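Local coordinates for CYCLIN domain-containing protein (Chaetomium thermophilum, PDB 6Z3U) that probably serves as the cyclin H subunit of the CDK-activating kinase complex, regulating the activity of its cyclin-dependent kinase partner, at residues K119-T124 and Q133-V138; R190-A195 and Q238-A243; P363-W366 and E370-R373. One frame throughout, in Å; residues are numbered along the deposited sequence.

Interaction 1: K119-T124 and Q133-V138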
ATOM      1  N   LYS A 119     -10.189  -5.283  13.983  1.00 43.44           N
ATOM      2  CA  LYS A 119      -9.526  -5.591  15.246  1.00 44.78           C
ATOM      3  C   LYS A 119      -8.694  -4.414  15.734  1.00 42.52           C
ATOM      4  O   LYS A 119      -8.655  -4.123  16.934  1.00 44.40           O
ATOM      5  CB  LYS A 119      -8.639  -6.828  15.095  1.00 45.36           C
ATOM      6  CG  LYS A 119      -9.385  -8.117  14.815  1.00 40.22           C
ATOM      7  CD  LYS A 119      -8.420  -9.292  14.686  1.00 40.65           C
ATOM      8  CE  LYS A 119      -8.277 -10.059  15.994  1.00 48.24           C
ATOM      9  NZ  LYS A 119      -9.582 -10.517  16.555  1.00 63.10           N
ATOM     10  N   ARG A 120      -8.020  -3.726  14.814  1.00 40.11           N
ATOM     11  CA  ARG A 120      -7.211  -2.578  15.203  1.00 45.77           C
ATOM     12  C   ARG A 120      -8.075  -1.414  15.664  1.00 49.63           C
ATOM     13  O   ARG A 120      -7.677  -0.668  16.567  1.00 52.90           O
ATOM     14  CB  ARG A 120      -6.327  -2.149  14.032  1.00 43.19           C
ATOM     15  CG  ARG A 120      -5.216  -3.129  13.696  1.00 36.32           C
ATOM     16  CD  ARG A 120      -4.392  -2.609  12.538  1.00 41.98           C
ATOM     17  NE  ARG A 120      -3.322  -3.521  12.159  1.00 45.90           N
ATOM     18  CZ  ARG A 120      -2.428  -3.264  11.212  1.00 47.10           C
ATOM     19  NH1 ARG A 120      -2.478  -2.118  10.543  1.00 38.80           N
ATOM     20  NH2 ARG A 120      -1.484  -4.150  10.933  1.00 56.24           N
ATOM     21  N   PHE A 121      -9.260  -1.246  15.074  1.00 45.76           N
ATOM     22  CA  PHE A 121     -10.125  -0.141  15.469  1.00 40.25           C
ATOM     23  C   PHE A 121     -10.560  -0.279  16.922  1.00 45.19           C
ATOM     24  O   PHE A 121     -10.577   0.707  17.669  1.00 47.96           O
ATOM     25  CB  PHE A 121     -11.346  -0.082  14.550  1.00 49.53           C
ATOM     26  CG  PHE A 121     -12.326   1.002  14.906  1.00 51.36           C
ATOM     27  CD1 PHE A 121     -12.135   2.302  14.466  1.00 49.22           C
ATOM     28  CD2 PHE A 121     -13.441   0.721  15.681  1.00 48.55           C
ATOM     29  CE1 PHE A 121     -13.036   3.300  14.792  1.00 45.29           C
ATOM     30  CE2 PHE A 121     -14.343   1.716  16.012  1.00 49.03           C
ATOM     31  CZ  PHE A 121     -14.140   3.006  15.567  1.00 46.34           C
ATOM     32  N   TYR A 122     -10.898  -1.497  17.342  1.00 48.55           N
ATOM     33  CA  TYR A 122     -11.485  -1.743  18.650  1.00 50.42           C
ATOM     34  C   TYR A 122     -10.450  -2.104  19.711  1.00 49.07           C
ATOM     35  O   TYR A 122     -10.815  -2.665  20.751  1.00 42.90           O
ATOM     36  CB  TYR A 122     -12.549  -2.838  18.538  1.00 43.79           C
ATOM     37  CG  TYR A 122     -13.874  -2.306  18.036  1.00 45.86           C
ATOM     38  CD1 TYR A 122     -14.489  -1.235  18.665  1.00 52.26           C
ATOM     39  CD2 TYR A 122     -14.492  -2.852  16.917  1.00 45.64           C
ATOM     40  CE1 TYR A 122     -15.686  -0.733  18.215  1.00 53.48           C
ATOM     41  CE2 TYR A 122     -15.697  -2.353  16.456  1.00 43.21           C
ATOM     42  CZ  TYR A 122     -16.285  -1.290  17.112  1.00 49.06           C
ATOM     43  OH  TYR A 122     -17.480  -0.771  16.679  1.00 58.61           O
ATOM     44  N   ILE A 123      -9.173  -1.812  19.479  1.00 55.73           N
ATOM     45  CA  ILE A 123      -8.172  -1.872  20.514  1.00 52.87           C
ATOM     46  C   ILE A 123      -7.789  -0.471  20.948  1.00 50.01           C
ATOM     47  O   ILE A 123      -7.468  -0.249  22.128  1.00 49.26           O
ATOM     48  CB  ILE A 123      -6.913  -2.665  20.051  1.00 46.62           C
ATOM     49  CG1 ILE A 123      -5.802  -2.560  21.095  1.00 45.57           C
ATOM     50  CG2 ILE A 123      -6.444  -2.176  18.698  1.00 43.99           C
ATOM     51  CD1 ILE A 123      -4.693  -3.555  20.898  1.00 47.55           C
ATOM     52  N   THR A 124      -7.869   0.492  20.035  1.00 50.86           N
ATOM     53  CA  THR A 124      -7.767   1.892  20.395  1.00 51.60           C
ATOM     54  C   THR A 124      -9.104   2.480  20.818  1.00 50.74           C
ATOM     55  O   THR A 124      -9.126   3.520  21.487  1.00 58.22           O
ATOM     56  CB  THR A 124      -7.218   2.727  19.233  1.00 50.54           C
ATOM     57  OG1 THR A 124      -8.050   2.560  18.079  1.00 50.97           O
ATOM     58  CG2 THR A 124      -5.796   2.312  18.887  1.00 49.66           C
ATOM     59  N   GLN A 133     -21.746  -3.217  15.005  1.00 48.73           N
ATOM     60  CA  GLN A 133     -22.581  -3.662  13.898  1.00 46.09           C
ATOM     61  C   GLN A 133     -22.338  -2.817  12.655  1.00 38.53           C
ATOM     62  O   GLN A 133     -22.419  -3.324  11.531  1.00 36.73           O
ATOM     63  CB  GLN A 133     -24.056  -3.602  14.300  1.00 52.02           C
ATOM     64  CG  GLN A 133     -24.994  -4.318  13.346  1.00 58.26           C
ATOM     65  CD  GLN A 133     -25.044  -5.812  13.602  1.00 57.40           C
ATOM     66  OE1 GLN A 133     -25.277  -6.252  14.729  1.00 54.74           O
ATOM     67  NE2 GLN A 133     -24.815  -6.600  12.557  1.00 60.51           N
ATOM     68  N   GLU A 134     -22.038  -1.531  12.838  1.00 43.04           N
ATOM     69  CA  GLU A 134     -21.779  -0.619  11.731  1.00 43.74           C
ATOM     70  C   GLU A 134     -20.315  -0.642  11.304  1.00 41.87           C
ATOM     71  O   GLU A 134     -20.016  -0.722  10.108  1.00 44.25           O
ATOM     72  CB  GLU A 134     -22.195   0.804  12.117  1.00 53.15           C
ATOM     73  CG  GLU A 134     -23.674   0.956  12.456  1.00 45.63           C
ATOM     74  CD  GLU A 134     -24.579   0.653  11.275  1.00 48.04           C
ATOM     75  OE1 GLU A 134     -25.019  -0.510  11.144  1.00 54.96           O
ATOM     76  OE2 GLU A 134     -24.833   1.572  10.466  1.00 51.76           O
ATOM     77  N   MET A 135     -19.392  -0.562  12.266  1.00 39.10           N
ATOM     78  CA  MET A 135     -17.973  -0.611  11.933  1.00 36.32           C
ATOM     79  C   MET A 135     -17.611  -1.873  11.161  1.00 36.59           C
ATOM     80  O   MET A 135     -16.607  -1.880  10.441  1.00 41.18           O
ATOM     81  CB  MET A 135     -17.129  -0.527  13.206  1.00 42.09           C
ATOM     82  CG  MET A 135     -17.240   0.795  13.959  1.00 39.81           C
ATOM     83  SD  MET A 135     -16.694   2.232  13.011  1.00 45.19           S
ATOM     84  CE  MET A 135     -18.252   2.791  12.332  1.00 43.37           C
ATOM     85  N   LEU A 136     -18.404  -2.937  11.292  1.00 38.39           N
ATOM     86  CA  LEU A 136     -18.162  -4.146  10.511  1.00 38.18           C
ATOM     87  C   LEU A 136     -18.224  -3.845   9.018  1.00 35.66           C
ATOM     88  O   LEU A 136     -17.330  -4.230   8.256  1.00 39.24           O
ATOM     89  CB  LEU A 136     -19.180  -5.220  10.899  1.00 38.27           C
ATOM     90  CG  LEU A 136     -19.115  -6.575  10.192  1.00 35.89           C
ATOM     91  CD1 LEU A 136     -19.784  -7.631  11.058  1.00 43.19           C
ATOM     92  CD2 LEU A 136     -19.767  -6.536   8.819  1.00 39.22           C
ATOM     93  N   LEU A 137     -19.277  -3.149   8.584  1.00 35.21           N
ATOM     94  CA  LEU A 137     -19.402  -2.799   7.174  1.00 37.96           C
ATOM     95  C   LEU A 137     -18.336  -1.796   6.754  1.00 43.41           C
ATOM     96  O   LEU A 137     -17.820  -1.864   5.632  1.00 45.80           O
ATOM     97  CB  LEU A 137     -20.798  -2.244   6.901  1.00 34.20           C
ATOM     98  CG  LEU A 137     -21.896  -3.288   6.705  1.00 39.76           C
ATOM     99  CD1 LEU A 137     -23.275  -2.658   6.815  1.00 45.48           C
ATOM    100  CD2 LEU A 137     -21.725  -3.968   5.359  1.00 47.11           C
ATOM    101  N   VAL A 138     -17.997  -0.854   7.637  1.00 47.56           N
ATOM    102  CA  VAL A 138     -16.992   0.151   7.302  1.00 33.71           C
ATOM    103  C   VAL A 138     -15.639  -0.503   7.061  1.00 31.74           C
ATOM    104  O   VAL A 138     -14.911  -0.136   6.130  1.00 33.92           O
ATOM    105  CB  VAL A 138     -16.912   1.211   8.417  1.00 34.61           C
ATOM    106  CG1 VAL A 138     -15.821   2.218   8.109  1.00 30.31           C
ATOM    107  CG2 VAL A 138     -18.260   1.903   8.592  1.00 47.54           C
TER
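Over one face of the Phe121 ring sits the sulfur of Met135, with SD 4.1 Å from the centroid of that ring and 29° off its normal, a Met-aromatic contact. At the ring's edge, in plane, lies CD2 of Tyr122, while Phe121 CD2 in turn stands over the centre of one face of the Tyr122 ring, so the two neighbouring aromatics are set across each other, and the methionine packs against both. Met135 CG makes the second touch on Phe121, 3.7 Å from CE2. It also approaches the Tyr122 ring obliquely, 3.9 Å from CZ, and the methionine crosses both aromatic side chains at about a right angle. The contact joins helix 108-124 to helix 132-146 in the first cyclin repeat, an all-helical fold, and all three touching residues are buried. With CG anti to the backbone N (chi1 178°), Phe121 extends from its helix toward Met135. The methionine chain bends at chi2 and chi3; this directs its methyl back from helix 108-124 after SD has passed over the phenyl face. Van der Waals and sulfur-aromatic contact join the segments, with no hydrogen bond across. The phenol oxygen of Tyr122 borders Met135 CB but is hydrogen-bonded to the backbone carbonyl of Tyr130, in the short connection between the two helices, which ties down the far end of the ring. Leu174 and Leu175 of helix 172-178 also pack on Phe121, and the ring of Phe118 meets Tyr122 edge-to-face.

Interaction 2: R190-A195 and Q238-A243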
ATOM      1  N   ARG A 190       0.250 -14.933   0.350  1.00 53.23           N
ATOM      2  CA  ARG A 190       1.293 -15.027  -0.665  1.00 54.29           C
ATOM      3  C   ARG A 190       2.556 -15.670  -0.108  1.00 52.44           C
ATOM      4  O   ARG A 190       3.275 -16.358  -0.841  1.00 53.86           O
ATOM      5  CB  ARG A 190       1.604 -13.643  -1.227  1.00 52.44           C
ATOM      6  CG  ARG A 190       2.346 -13.670  -2.549  1.00 47.05           C
ATOM      7  CD  ARG A 190       2.564 -12.266  -3.083  1.00 45.06           C
ATOM      8  NE  ARG A 190       1.308 -11.610  -3.438  1.00 44.03           N
ATOM      9  CZ  ARG A 190       0.621 -10.800  -2.634  1.00 45.23           C
ATOM     10  NH1 ARG A 190       1.057 -10.529  -1.410  1.00 43.54           N
ATOM     11  NH2 ARG A 190      -0.512 -10.259  -3.060  1.00 53.06           N
ATOM     12  N   ALA A 191       2.846 -15.450   1.176  1.00 52.06           N
ATOM     13  CA  ALA A 191       3.970 -16.133   1.808  1.00 52.25           C
ATOM     14  C   ALA A 191       3.811 -17.646   1.746  1.00 58.32           C
ATOM     15  O   ALA A 191       4.805 -18.370   1.611  1.00 61.59           O
ATOM     16  CB  ALA A 191       4.109 -15.671   3.258  1.00 49.19           C
ATOM     17  N   LEU A 192       2.576 -18.143   1.849  1.00 60.17           N
ATOM     18  CA  LEU A 192       2.351 -19.584   1.795  1.00 58.24           C
ATOM     19  C   LEU A 192       2.739 -20.148   0.434  1.00 63.83           C
ATOM     20  O   LEU A 192       3.474 -21.137   0.344  1.00 70.25           O
ATOM     21  CB  LEU A 192       0.886 -19.895   2.107  1.00 58.93           C
ATOM     22  CG  LEU A 192       0.426 -21.346   1.934  1.00 53.07           C
ATOM     23  CD1 LEU A 192       1.184 -22.286   2.857  1.00 54.26           C
ATOM     24  CD2 LEU A 192      -1.072 -21.449   2.177  1.00 61.95           C
ATOM     25  N   ARG A 193       2.259 -19.522  -0.642  1.00 63.73           N
ATOM     26  CA  ARG A 193       2.585 -20.010  -1.977  1.00 57.82           C
ATOM     27  C   ARG A 193       4.078 -19.900  -2.249  1.00 63.61           C
ATOM     28  O   ARG A 193       4.628 -20.691  -3.026  1.00 71.00           O
ATOM     29  CB  ARG A 193       1.778 -19.240  -3.022  1.00 56.54           C
ATOM     30  CG  ARG A 193       1.801 -19.858  -4.408  1.00 54.06           C
ATOM     31  CD  ARG A 193       0.573 -19.449  -5.208  1.00 65.48           C
ATOM     32  NE  ARG A 193      -0.568 -20.320  -4.937  1.00 61.23           N
ATOM     33  CZ  ARG A 193      -1.804 -20.098  -5.373  1.00 66.74           C
ATOM     34  NH1 ARG A 193      -2.074 -19.023  -6.102  1.00 72.05           N
ATOM     35  NH2 ARG A 193      -2.777 -20.950  -5.074  1.00 74.74           N
ATOM     36  N   GLY A 194       4.749 -18.936  -1.616  1.00 70.79           N
ATOM     37  CA  GLY A 194       6.195 -18.856  -1.734  1.00 61.40           C
ATOM     38  C   GLY A 194       6.897 -19.994  -1.018  1.00 63.99           C
ATOM     39  O   GLY A 194       7.893 -20.531  -1.512  1.00 64.38           O
ATOM     40  N   ALA A 195       6.384 -20.383   0.150  1.00 61.80           N
ATOM     41  CA  ALA A 195       6.990 -21.478   0.899  1.00 59.77           C
ATOM     42  C   ALA A 195       6.817 -22.816   0.192  1.00 62.94           C
ATOM     43  O   ALA A 195       7.674 -23.696   0.323  1.00 72.60           O
ATOM     44  CB  ALA A 195       6.390 -21.546   2.304  1.00 55.25           C
ATOM     45  N   GLN A 238       6.076 -16.024  10.252  1.00 45.56           N
ATOM     46  CA  GLN A 238       5.862 -16.859  11.428  1.00 42.01           C
ATOM     47  C   GLN A 238       4.462 -17.462  11.421  1.00 56.62           C
ATOM     48  O   GLN A 238       4.289 -18.664  11.655  1.00 57.24           O
ATOM     49  CB  GLN A 238       6.096 -16.033  12.692  1.00 46.05           C
ATOM     50  CG  GLN A 238       7.536 -15.568  12.858  1.00 42.60           C
ATOM     51  CD  GLN A 238       7.700 -14.547  13.966  1.00 42.09           C
ATOM     52  OE1 GLN A 238       6.727 -14.133  14.593  1.00 42.06           O
ATOM     53  NE2 GLN A 238       8.937 -14.133  14.211  1.00 46.15           N
ATOM     54  N   ILE A 239       3.446 -16.638  11.158  1.00 51.23           N
ATOM     55  CA  ILE A 239       2.079 -17.147  11.082  1.00 49.46           C
ATOM     56  C   ILE A 239       1.946 -18.147   9.941  1.00 51.40           C
ATOM     57  O   ILE A 239       1.309 -19.198  10.086  1.00 51.89           O
ATOM     58  CB  ILE A 239       1.083 -15.981  10.925  1.00 45.39           C
ATOM     59  CG1 ILE A 239       1.130 -15.073  12.155  1.00 47.23           C
ATOM     60  CG2 ILE A 239      -0.327 -16.510  10.702  1.00 51.08           C
ATOM     61  CD1 ILE A 239       0.342 -13.793  11.999  1.00 47.09           C
ATOM     62  N   MET A 240       2.541 -17.835   8.787  1.00 57.64           N
ATOM     63  CA  MET A 240       2.445 -18.724   7.633  1.00 54.82           C
ATOM     64  C   MET A 240       3.023 -20.097   7.948  1.00 51.27           C
ATOM     65  O   MET A 240       2.403 -21.126   7.657  1.00 49.54           O
ATOM     66  CB  MET A 240       3.157 -18.095   6.434  1.00 56.70           C
ATOM     67  CG  MET A 240       3.224 -18.990   5.211  1.00 52.86           C
ATOM     68  SD  MET A 240       4.688 -20.037   5.206  1.00 40.91           S
ATOM     69  CE  MET A 240       3.974 -21.611   4.751  1.00 57.09           C
ATOM     70  N   LEU A 241       4.221 -20.135   8.536  1.00 54.03           N
ATOM     71  CA  LEU A 241       4.819 -21.412   8.909  1.00 54.94           C
ATOM     72  C   LEU A 241       3.971 -22.145   9.942  1.00 54.37           C
ATOM     73  O   LEU A 241       3.906 -23.380   9.931  1.00 54.93           O
ATOM     74  CB  LEU A 241       6.237 -21.194   9.441  1.00 54.23           C
ATOM     75  CG  LEU A 241       7.287 -20.745   8.420  1.00 49.90           C
ATOM     76  CD1 LEU A 241       8.530 -20.226   9.123  1.00 47.17           C
ATOM     77  CD2 LEU A 241       7.646 -21.883   7.477  1.00 44.99           C
ATOM     78  N   ALA A 242       3.303 -21.405  10.830  1.00 61.00           N
ATOM     79  CA  ALA A 242       2.477 -22.045  11.848  1.00 53.27           C
ATOM     80  C   ALA A 242       1.267 -22.731  11.228  1.00 55.08           C
ATOM     81  O   ALA A 242       0.941 -23.870  11.586  1.00 57.88           O
ATOM     82  CB  ALA A 242       2.038 -21.015  12.887  1.00 57.48           C
ATOM     83  N   ALA A 243       0.593 -22.063  10.290  1.00 54.64           N
ATOM     84  CA  ALA A 243      -0.540 -22.690   9.617  1.00 57.00           C
ATOM     85  C   ALA A 243      -0.099 -23.915   8.829  1.00 58.83           C
ATOM     86  O   ALA A 243      -0.811 -24.924   8.784  1.00 61.11           O
ATOM     87  CB  ALA A 243      -1.231 -21.681   8.701  1.00 54.02           C
TER
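Side-chain contacts between helices 189-200 and 236-247 are apolar here, and Met240 carries all of them from its side. Its terminal methyl reaches two side chains: CE lies 3.4 Å from Leu192 CD1 and 3.4 Å from Ala195 CB. The sulfur runs past the same alanine, SD being 3.7 Å from Ala195 CB. Nearer the root of the side chain, CG is 4.0 Å from Ala191 CB. A chi1 of 175° sets Met240 CG on the far side of CB from its own nitrogen, and the bends at chi2 and chi3 then lay the thioether along helix 189-200, from Ala191 to Ala195, one turn further on. Leu192 comes in from beside this line and crosses the methionine at about a right angle.

Contacts with backbone atoms add to these, consistent with the small side chains of Ala191 and Ala195 on this face. Met240 CG stands 3.5 Å from Leu192 N, and the CA atoms of Leu192 and Met240 are 5.9 Å apart. The two short helical segments cross at -62°, with their axes 9.3 Å apart at closest approach. Both belong to the second, C-terminal cyclin repeat, an all-helical domain, and the four touching residues are buried in it.

Polar groups of these segments look elsewhere. Arg190 forms salt bridges with Glu109 of the same chain, with Glu53 of the RING-type subunit and with Asp247 of the kinase subunit, a junction of all three proteins. Gln238 NE2 donates to the backbone oxygen of Val60 of the RING-type subunit. Within the chain, Leu192 also packs on Ala217 and Arg218 of helix 207-221, and Met240 on Pro188.

Interaction 3: P363-W366 and E370-R373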
ATOM      1  N   PRO A 363     -24.277   7.713  24.335  1.00 57.96           N
ATOM      2  CA  PRO A 363     -25.496   8.193  23.664  1.00 57.98           C
ATOM      3  C   PRO A 363     -25.234   9.089  22.464  1.00 72.35           C
ATOM      4  O   PRO A 363     -26.071   9.133  21.553  1.00 81.27           O
ATOM      5  CB  PRO A 363     -26.233   8.950  24.776  1.00 60.45           C
ATOM      6  CG  PRO A 363     -25.159   9.390  25.703  1.00 61.95           C
ATOM      7  CD  PRO A 363     -24.101   8.324  25.666  1.00 60.40           C
ATOM      8  N   ASP A 364     -24.114   9.814  22.431  1.00 64.00           N
ATOM      9  CA  ASP A 364     -23.866  10.777  21.363  1.00 60.45           C
ATOM     10  C   ASP A 364     -23.134  10.168  20.173  1.00 62.47           C
ATOM     11  O   ASP A 364     -23.387  10.559  19.028  1.00 60.92           O
ATOM     12  CB  ASP A 364     -23.060  11.958  21.903  1.00 61.73           C
ATOM     13  CG  ASP A 364     -23.656  12.533  23.161  1.00 64.69           C
ATOM     14  OD1 ASP A 364     -24.846  12.907  23.137  1.00 86.27           O
ATOM     15  OD2 ASP A 364     -22.937  12.608  24.178  1.00 71.08           O
ATOM     16  N   ARG A 365     -22.220   9.232  20.416  1.00 58.29           N
ATOM     17  CA  ARG A 365     -21.390   8.686  19.354  1.00 55.35           C
ATOM     18  C   ARG A 365     -21.970   7.439  18.697  1.00 53.35           C
ATOM     19  O   ARG A 365     -21.480   7.041  17.634  1.00 59.70           O
ATOM     20  CB  ARG A 365     -19.991   8.346  19.882  1.00 58.24           C
ATOM     21  CG  ARG A 365     -19.139   9.534  20.297  1.00 58.91           C
ATOM     22  CD  ARG A 365     -17.766   9.047  20.756  1.00 65.82           C
ATOM     23  NE  ARG A 365     -16.696  10.001  20.468  1.00 70.04           N
ATOM     24  CZ  ARG A 365     -16.259  10.943  21.297  1.00 85.28           C
ATOM     25  NH1 ARG A 365     -15.274  11.744  20.912  1.00 82.96           N
ATOM     26  NH2 ARG A 365     -16.796  11.091  22.501  1.00 93.00           N
ATOM     27  N   TRP A 366     -22.990   6.813  19.281  1.00 51.60           N
ATOM     28  CA  TRP A 366     -23.486   5.564  18.712  1.00 49.70           C
ATOM     29  C   TRP A 366     -24.075   5.792  17.325  1.00 55.59           C
ATOM     30  O   TRP A 366     -23.909   4.959  16.426  1.00 55.78           O
ATOM     31  CB  TRP A 366     -24.522   4.937  19.641  1.00 49.99           C
ATOM     32  CG  TRP A 366     -24.674   3.457  19.458  1.00 49.71           C
ATOM     33  CD1 TRP A 366     -25.672   2.807  18.791  1.00 47.69           C
ATOM     34  CD2 TRP A 366     -23.798   2.439  19.960  1.00 53.78           C
ATOM     35  NE1 TRP A 366     -25.472   1.448  18.850  1.00 46.65           N
ATOM     36  CE2 TRP A 366     -24.331   1.196  19.564  1.00 46.70           C
ATOM     37  CE3 TRP A 366     -22.620   2.458  20.712  1.00 56.86           C
ATOM     38  CZ2 TRP A 366     -23.719  -0.015  19.885  1.00 46.11           C
ATOM     39  CZ3 TRP A 366     -22.016   1.255  21.035  1.00 53.10           C
ATOM     40  CH2 TRP A 366     -22.567   0.036  20.620  1.00 47.57           C
ATOM     41  N   GLU A 370     -25.427  10.981  12.883  1.00 45.05           N
ATOM     42  CA  GLU A 370     -25.594  12.192  13.681  1.00 43.93           C
ATOM     43  C   GLU A 370     -24.247  12.725  14.151  1.00 45.80           C
ATOM     44  O   GLU A 370     -24.006  13.937  14.110  1.00 54.48           O
ATOM     45  CB  GLU A 370     -26.505  11.920  14.876  1.00 46.58           C
ATOM     46  CG  GLU A 370     -27.978  11.761  14.517  1.00 61.89           C
ATOM     47  CD  GLU A 370     -28.594  13.027  13.937  1.00 56.15           C
ATOM     48  OE1 GLU A 370     -28.919  13.032  12.730  1.00 53.44           O
ATOM     49  OE2 GLU A 370     -28.748  14.016  14.687  1.00 53.65           O
ATOM     50  N   LEU A 371     -23.358  11.839  14.604  1.00 44.52           N
ATOM     51  CA  LEU A 371     -22.014  12.270  14.974  1.00 45.49           C
ATOM     52  C   LEU A 371     -21.364  13.047  13.836  1.00 47.12           C
ATOM     53  O   LEU A 371     -20.736  14.088  14.059  1.00 48.38           O
ATOM     54  CB  LEU A 371     -21.161  11.057  15.349  1.00 53.72           C
ATOM     55  CG  LEU A 371     -20.023  11.268  16.353  1.00 46.31           C
ATOM     56  CD1 LEU A 371     -19.072  10.072  16.340  1.00 46.56           C
ATOM     57  CD2 LEU A 371     -19.262  12.554  16.087  1.00 54.02           C
ATOM     58  N   GLN A 372     -21.511  12.557  12.604  1.00 47.68           N
ATOM     59  CA  GLN A 372     -20.954  13.265  11.458  1.00 49.84           C
ATOM     60  C   GLN A 372     -21.671  14.589  11.222  1.00 50.43           C
ATOM     61  O   GLN A 372     -21.036  15.588  10.864  1.00 63.49           O
ATOM     62  CB  GLN A 372     -21.036  12.379  10.215  1.00 50.75           C
ATOM     63  CG  GLN A 372     -20.330  12.955   8.997  1.00 53.66           C
ATOM     64  CD  GLN A 372     -20.354  12.021   7.797  1.00 55.07           C
ATOM     65  OE1 GLN A 372     -19.440  12.034   6.974  1.00 71.11           O
ATOM     66  NE2 GLN A 372     -21.401  11.209   7.692  1.00 53.99           N
ATOM     67  N   ARG A 373     -22.991  14.618  11.416  1.00 51.79           N
ATOM     68  CA  ARG A 373     -23.756  15.832  11.145  1.00 51.40           C
ATOM     69  C   ARG A 373     -23.294  16.980  12.034  1.00 49.83           C
ATOM     70  O   ARG A 373     -23.074  18.100  11.561  1.00 55.29           O
ATOM     71  CB  ARG A 373     -25.250  15.571  11.348  1.00 49.20           C
ATOM     72  CG  ARG A 373     -26.153  16.665  10.788  1.00 62.94           C
ATOM     73  CD  ARG A 373     -27.487  16.762  11.526  1.00 66.01           C
ATOM     74  NE  ARG A 373     -27.543  17.924  12.415  1.00 67.28           N
ATOM     75  CZ  ARG A 373     -27.553  17.875  13.747  1.00 74.08           C
ATOM     76  NH1 ARG A 373     -27.602  19.005  14.442  1.00 77.62           N
ATOM     77  NH2 ARG A 373     -27.518  16.715  14.392  1.00 59.32           N
TER
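Leu371 lays its CD1 methyl against the aliphatic root of Arg365, 4.0 Å from CB and 4.0 Å from CG, and the two side chains cross obliquely. The leucine holds its branch beside its own carbonyl carbon (chi1 -152°), directed toward the loop before the helix. Its CG also lies 4.2 Å from Arg365 CA, while CB stands 4.3 Å from Asp364 O, a contact with the main chain. No hydrogen bond joins the two segments; the arginine lends the leucine only its carbon chain. Beyond a bend at chi3, the guanidinium turns to other partners: NH1 forms a salt bridge with Glu82 of the kinase subunit, and NE hydrogen-bonds to Tyr130 OH. The same arginine thus joins an apolar contact at its base to a polar link between subunits at its end. On the other segment, Glu370 OE2 and Arg373 NH2 form a salt bridge of 3.0 Å within one turn of helix. Residues 363-366 belong to the loop that leaves helix 343-358, and Leu371 lies in the first turns of helix 368-380, where it also packs on Tyr130, from the connection between helices 108-124 and 132-146.

Overall arrangement
The three contacts follow one another along the chain without overlap and share no helix. Interaction 1 joins helices 108-124 and 132-146 in the first cyclin repeat; interaction 2 joins helices 189-200 and 236-247 in the second, about 26 Å away between centres. Interaction 3 sets a loop against helix 368-380, closer to the first repeat: its centre is about 16 Å from that of interaction 1, and Tyr130 bridges them, hydrogen-bonded through its carbonyl to Tyr122 and through its hydroxyl to Arg365. Interactions 2 and 3 fall on opposite sides of the chain's centre, about 42 Å apart between centres, yet an arginine in each forms a salt bridge with the kinase subunit.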